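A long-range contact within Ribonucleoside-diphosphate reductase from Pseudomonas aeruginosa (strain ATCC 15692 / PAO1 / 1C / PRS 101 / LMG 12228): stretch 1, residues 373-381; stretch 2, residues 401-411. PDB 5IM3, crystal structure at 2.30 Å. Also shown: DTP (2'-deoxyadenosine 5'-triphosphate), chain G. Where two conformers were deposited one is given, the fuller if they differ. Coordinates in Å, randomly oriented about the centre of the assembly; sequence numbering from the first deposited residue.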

# COMPACT_ATOMS: atom_id res chain seq x y z
N CYS A 373 5.81 -27.53 36.86
CA CYS A 373 5.19 -27.66 35.54
C CYS A 373 4.01 -28.61 35.65
O CYS A 373 4.18 -29.74 36.13
CB CYS A 373 6.22 -28.18 34.52
SG CYS A 373 5.59 -28.80 32.90
N TYR A 374 2.83 -28.17 35.22
CA TYR A 374 1.62 -28.96 35.42
C TYR A 374 0.71 -28.91 34.20
O TYR A 374 0.73 -27.94 33.43
CB TYR A 374 0.82 -28.46 36.64
CG TYR A 374 1.64 -28.24 37.88
CD1 TYR A 374 1.88 -29.27 38.77
CD2 TYR A 374 2.19 -26.99 38.15
CE1 TYR A 374 2.64 -29.06 39.91
CE2 TYR A 374 2.94 -26.77 39.27
CZ TYR A 374 3.17 -27.80 40.15
OH TYR A 374 3.92 -27.57 41.27
N LEU A 375 -0.10 -29.96 34.05
CA LEU A 375 -1.12 -30.05 33.02
C LEU A 375 -2.46 -30.35 33.69
O LEU A 375 -2.53 -31.19 34.59
CB LEU A 375 -0.81 -31.15 31.99
CG LEU A 375 0.43 -31.00 31.11
CD1 LEU A 375 1.72 -31.34 31.86
CD2 LEU A 375 0.30 -31.88 29.87
N THR A 376 -3.51 -29.68 33.23
CA THR A 376 -4.85 -29.86 33.76
C THR A 376 -5.84 -30.00 32.62
O THR A 376 -5.56 -29.65 31.47
CB THR A 376 -5.28 -28.70 34.66
OG1 THR A 376 -5.55 -27.54 33.86
CG2 THR A 376 -4.21 -28.36 35.69
N THR A 377 -7.02 -30.51 32.96
CA THR A 377 -8.15 -30.57 32.04
C THR A 377 -9.36 -30.00 32.77
O THR A 377 -9.59 -30.33 33.94
CB THR A 377 -8.41 -32.01 31.56
OG1 THR A 377 -9.56 -32.03 30.71
CG2 THR A 377 -8.64 -32.96 32.74
N VAL A 378 -10.10 -29.14 32.09
CA VAL A 378 -11.19 -28.37 32.71
C VAL A 378 -12.51 -29.07 32.41
O VAL A 378 -12.81 -29.32 31.23
CB VAL A 378 -11.21 -26.92 32.20
CG1 VAL A 378 -12.21 -26.10 33.01
CG2 VAL A 378 -9.83 -26.30 32.29
N PRO A 379 -13.32 -29.40 33.41
CA PRO A 379 -14.61 -30.04 33.14
C PRO A 379 -15.68 -29.05 32.73
O PRO A 379 -15.62 -27.85 33.04
CB PRO A 379 -14.96 -30.70 34.49
CG PRO A 379 -14.30 -29.84 35.49
CD PRO A 379 -13.02 -29.34 34.85
N ASP A 380 -16.69 -29.57 32.02
CA ASP A 380 -17.77 -28.75 31.49
C ASP A 380 -18.87 -28.51 32.52
O ASP A 380 -20.05 -28.72 32.24
CB ASP A 380 -18.37 -29.42 30.24
CG ASP A 380 -19.41 -28.56 29.54
OD1 ASP A 380 -19.23 -27.32 29.50
OD2 ASP A 380 -20.41 -29.12 29.04
N ASP A 381 -18.49 -28.08 33.72
CA ASP A 381 -19.47 -27.60 34.70
C ASP A 381 -18.88 -26.40 35.42
O ASP A 381 -17.65 -26.27 35.55
CB ASP A 381 -19.89 -28.71 35.69
CG ASP A 381 -18.77 -29.19 36.57
OD1 ASP A 381 -18.02 -30.09 36.14
OD2 ASP A 381 -18.65 -28.66 37.69
N GLY A 401 4.36 -23.20 35.94
CA GLY A 401 3.84 -23.08 34.59
C GLY A 401 2.74 -24.11 34.36
O GLY A 401 2.81 -25.23 34.87
N LEU A 402 1.73 -23.72 33.57
CA LEU A 402 0.50 -24.49 33.45
C LEU A 402 0.07 -24.66 32.00
O LEU A 402 0.09 -23.71 31.22
CB LEU A 402 -0.63 -23.80 34.21
CG LEU A 402 -0.59 -23.91 35.74
CD1 LEU A 402 -1.27 -22.71 36.36
CD2 LEU A 402 -1.26 -25.19 36.17
N GLY A 403 -0.33 -25.88 31.66
CA GLY A 403 -1.13 -26.14 30.48
C GLY A 403 -2.55 -26.49 30.89
O GLY A 403 -2.76 -27.29 31.81
N ASN A 404 -3.52 -25.86 30.22
CA ASN A 404 -4.94 -26.06 30.50
C ASN A 404 -5.65 -26.56 29.25
O ASN A 404 -5.61 -25.90 28.20
CB ASN A 404 -5.62 -24.76 30.95
CG ASN A 404 -5.29 -24.38 32.37
OD1 ASN A 404 -4.67 -25.14 33.12
ND2 ASN A 404 -5.71 -23.18 32.75
N ASP A 405 -6.32 -27.71 29.36
CA ASP A 405 -7.18 -28.22 28.30
C ASP A 405 -8.60 -27.68 28.50
O ASP A 405 -9.31 -28.11 29.41
CB ASP A 405 -7.18 -29.75 28.31
CG ASP A 405 -8.36 -30.33 27.56
OD1 ASP A 405 -8.75 -29.75 26.52
OD2 ASP A 405 -8.91 -31.36 28.01
N TRP A 406 -9.00 -26.74 27.65
CA TRP A 406 -10.32 -26.12 27.74
C TRP A 406 -11.32 -26.70 26.76
O TRP A 406 -12.47 -26.24 26.72
CB TRP A 406 -10.19 -24.60 27.54
CG TRP A 406 -9.74 -23.94 28.80
CD1 TRP A 406 -8.46 -23.78 29.23
CD2 TRP A 406 -10.59 -23.39 29.81
NE1 TRP A 406 -8.45 -23.15 30.46
CE2 TRP A 406 -9.74 -22.90 30.83
CE3 TRP A 406 -11.97 -23.26 29.96
CZ2 TRP A 406 -10.24 -22.29 31.98
CZ3 TRP A 406 -12.46 -22.66 31.10
CH2 TRP A 406 -11.60 -22.18 32.09
N THR A 407 -10.92 -27.70 25.99
CA THR A 407 -11.82 -28.28 24.98
C THR A 407 -13.15 -28.77 25.55
O THR A 407 -14.17 -28.59 24.86
CB THR A 407 -11.09 -29.42 24.27
OG1 THR A 407 -9.97 -28.88 23.54
CG2 THR A 407 -12.01 -30.16 23.31
N PRO A 408 -13.22 -29.38 26.73
CA PRO A 408 -14.51 -29.94 27.17
C PRO A 408 -15.60 -28.90 27.41
O PRO A 408 -16.78 -29.27 27.45
CB PRO A 408 -14.16 -30.68 28.48
CG PRO A 408 -12.68 -30.92 28.40
CD PRO A 408 -12.13 -29.74 27.65
N VAL A 409 -15.24 -27.63 27.58
CA VAL A 409 -16.20 -26.61 27.97
C VAL A 409 -17.03 -26.19 26.76
O VAL A 409 -16.48 -25.85 25.71
CB VAL A 409 -15.47 -25.41 28.61
CG1 VAL A 409 -16.44 -24.28 28.94
CG2 VAL A 409 -14.73 -25.85 29.86
N ARG A 410 -18.35 -26.18 26.92
CA ARG A 410 -19.26 -26.00 25.79
C ARG A 410 -19.15 -24.60 25.20
O ARG A 410 -18.84 -23.63 25.89
CB ARG A 410 -20.70 -26.29 26.22
CG ARG A 410 -21.24 -25.37 27.30
CD ARG A 410 -22.59 -25.87 27.80
NE ARG A 410 -22.48 -27.18 28.44
CZ ARG A 410 -23.46 -27.79 29.10
NH1 ARG A 410 -24.65 -27.21 29.22
NH2 ARG A 410 -23.25 -28.98 29.64
N ALA A 411 -19.44 -24.51 23.90
CA ALA A 411 -19.12 -23.34 23.11
C ALA A 411 -20.30 -22.38 23.02
O ALA A 411 -21.40 -22.64 23.53
CB ALA A 411 -18.68 -23.77 21.71
PG DTP G . -25.95 -29.70 32.42
O1G DTP G . -26.59 -28.63 31.60
O2G DTP G . -26.61 -31.06 32.24
O3G DTP G . -24.46 -29.85 32.12
PB DTP G . -24.88 -28.98 35.00
O1B DTP G . -23.66 -29.74 34.67
O2B DTP G . -25.33 -29.26 36.43
O3B DTP G . -26.04 -29.36 33.98
PA DTP G . -23.23 -26.69 34.90
O1A DTP G . -22.29 -27.79 35.03
O2A DTP G . -23.13 -25.83 36.14
O3A DTP G . -24.64 -27.41 34.85
O5' DTP G . -22.88 -25.85 33.61
C5' DTP G . -22.58 -26.47 32.35
C4' DTP G . -21.92 -25.46 31.43
O4' DTP G . -22.71 -24.25 31.40
C3' DTP G . -20.50 -25.05 31.82
O3' DTP G . -19.68 -24.95 30.66
C2' DTP G . -20.69 -23.69 32.48
C1' DTP G . -21.91 -23.14 31.76
N9 DTP G . -22.72 -22.25 32.58
C8 DTP G . -23.65 -22.64 33.52
N7 DTP G . -24.21 -21.64 34.16
C5 DTP G . -23.61 -20.52 33.61
C6 DTP G . -23.78 -19.14 33.85
N6 DTP G . -24.63 -18.64 34.75
N1 DTP G . -23.04 -18.28 33.11
C2 DTP G . -22.20 -18.78 32.20
N3 DTP G . -21.95 -20.05 31.89
C4 DTP G . -22.70 -20.88 32.63

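The most unusual feature of this contact is the carboxylate of Asp 380, which joins the two stretches to each other and to a nucleotide. Its OD2 forms a salt bridge with Arg 410, lying 2.9 Å from both NE and NH2 and near the plane of the guanidinium, while its OD1 accepts a hydrogen bond from the backbone, Arg 410 N to Asp 380 OD1 at 3.0 Å. The same OD1 receives the sugar hydroxyl of the bound dATP, O3' of DTP to OD1 of Asp 380 at 2.7 Å. Arg 410 completes the link: its NH2 reaches O3G of DTP at 2.9 Å, and C4' of the sugar lies over one face of the guanidinium. Aspartate suits this place because its short side chain, with chi1 in the t rotamer, offers two acceptors to charged, backbone and hydroxyl donors.

This loop junction closes a contact that begins as a parallel pairing of strands 373-377 and 401-405, whose axes cross at only 16°. As is typical of parallel strands, alternate residues of each do the bonding. Tyr 374 N donates to Gly 401 O (3.0 Å) and Tyr 374 O accepts from Gly 403 N (2.9 Å); Thr 376 N donates to Gly 403 O (2.9 Å) and Thr 376 O accepts from Asp 405 N (3.0 Å). Val 378 N, just past its strand, extends the ladder to Asp 405 O at 3.0 Å.

Side chains reinforce this register on both faces. On the face of Tyr 374 and Thr 376, Leu 402 CD2 packs 3.9 Å from Tyr 374 CB, and Thr 376 OG1 donates to Asn 404 OD1 at 2.7 Å, so a buried hydroxyl is paired across the strands. On the other face, Thr 377 OG1 donates to Asp 405 OD2 at 2.9 Å. The second carboxylate oxygen, Asp 405 OD1, accepts from Thr 407 N at 3.0 Å, tying the strand end to the type I turn from Trp 406 to Val 409.

Beyond the strands, buried Val 378 points toward the second stretch. Val 378 CG2 sits 3.8 Å from the centroid of the Trp 406 five-membered ring, almost along its normal, in a CH-pi contact; Val 378 CG1 meets Val 409 CG2 at 4.0 Å. A compact branched residue thus packs against Trp 406 and Val 409 together. In all, 735 Å² is buried between the two stretches.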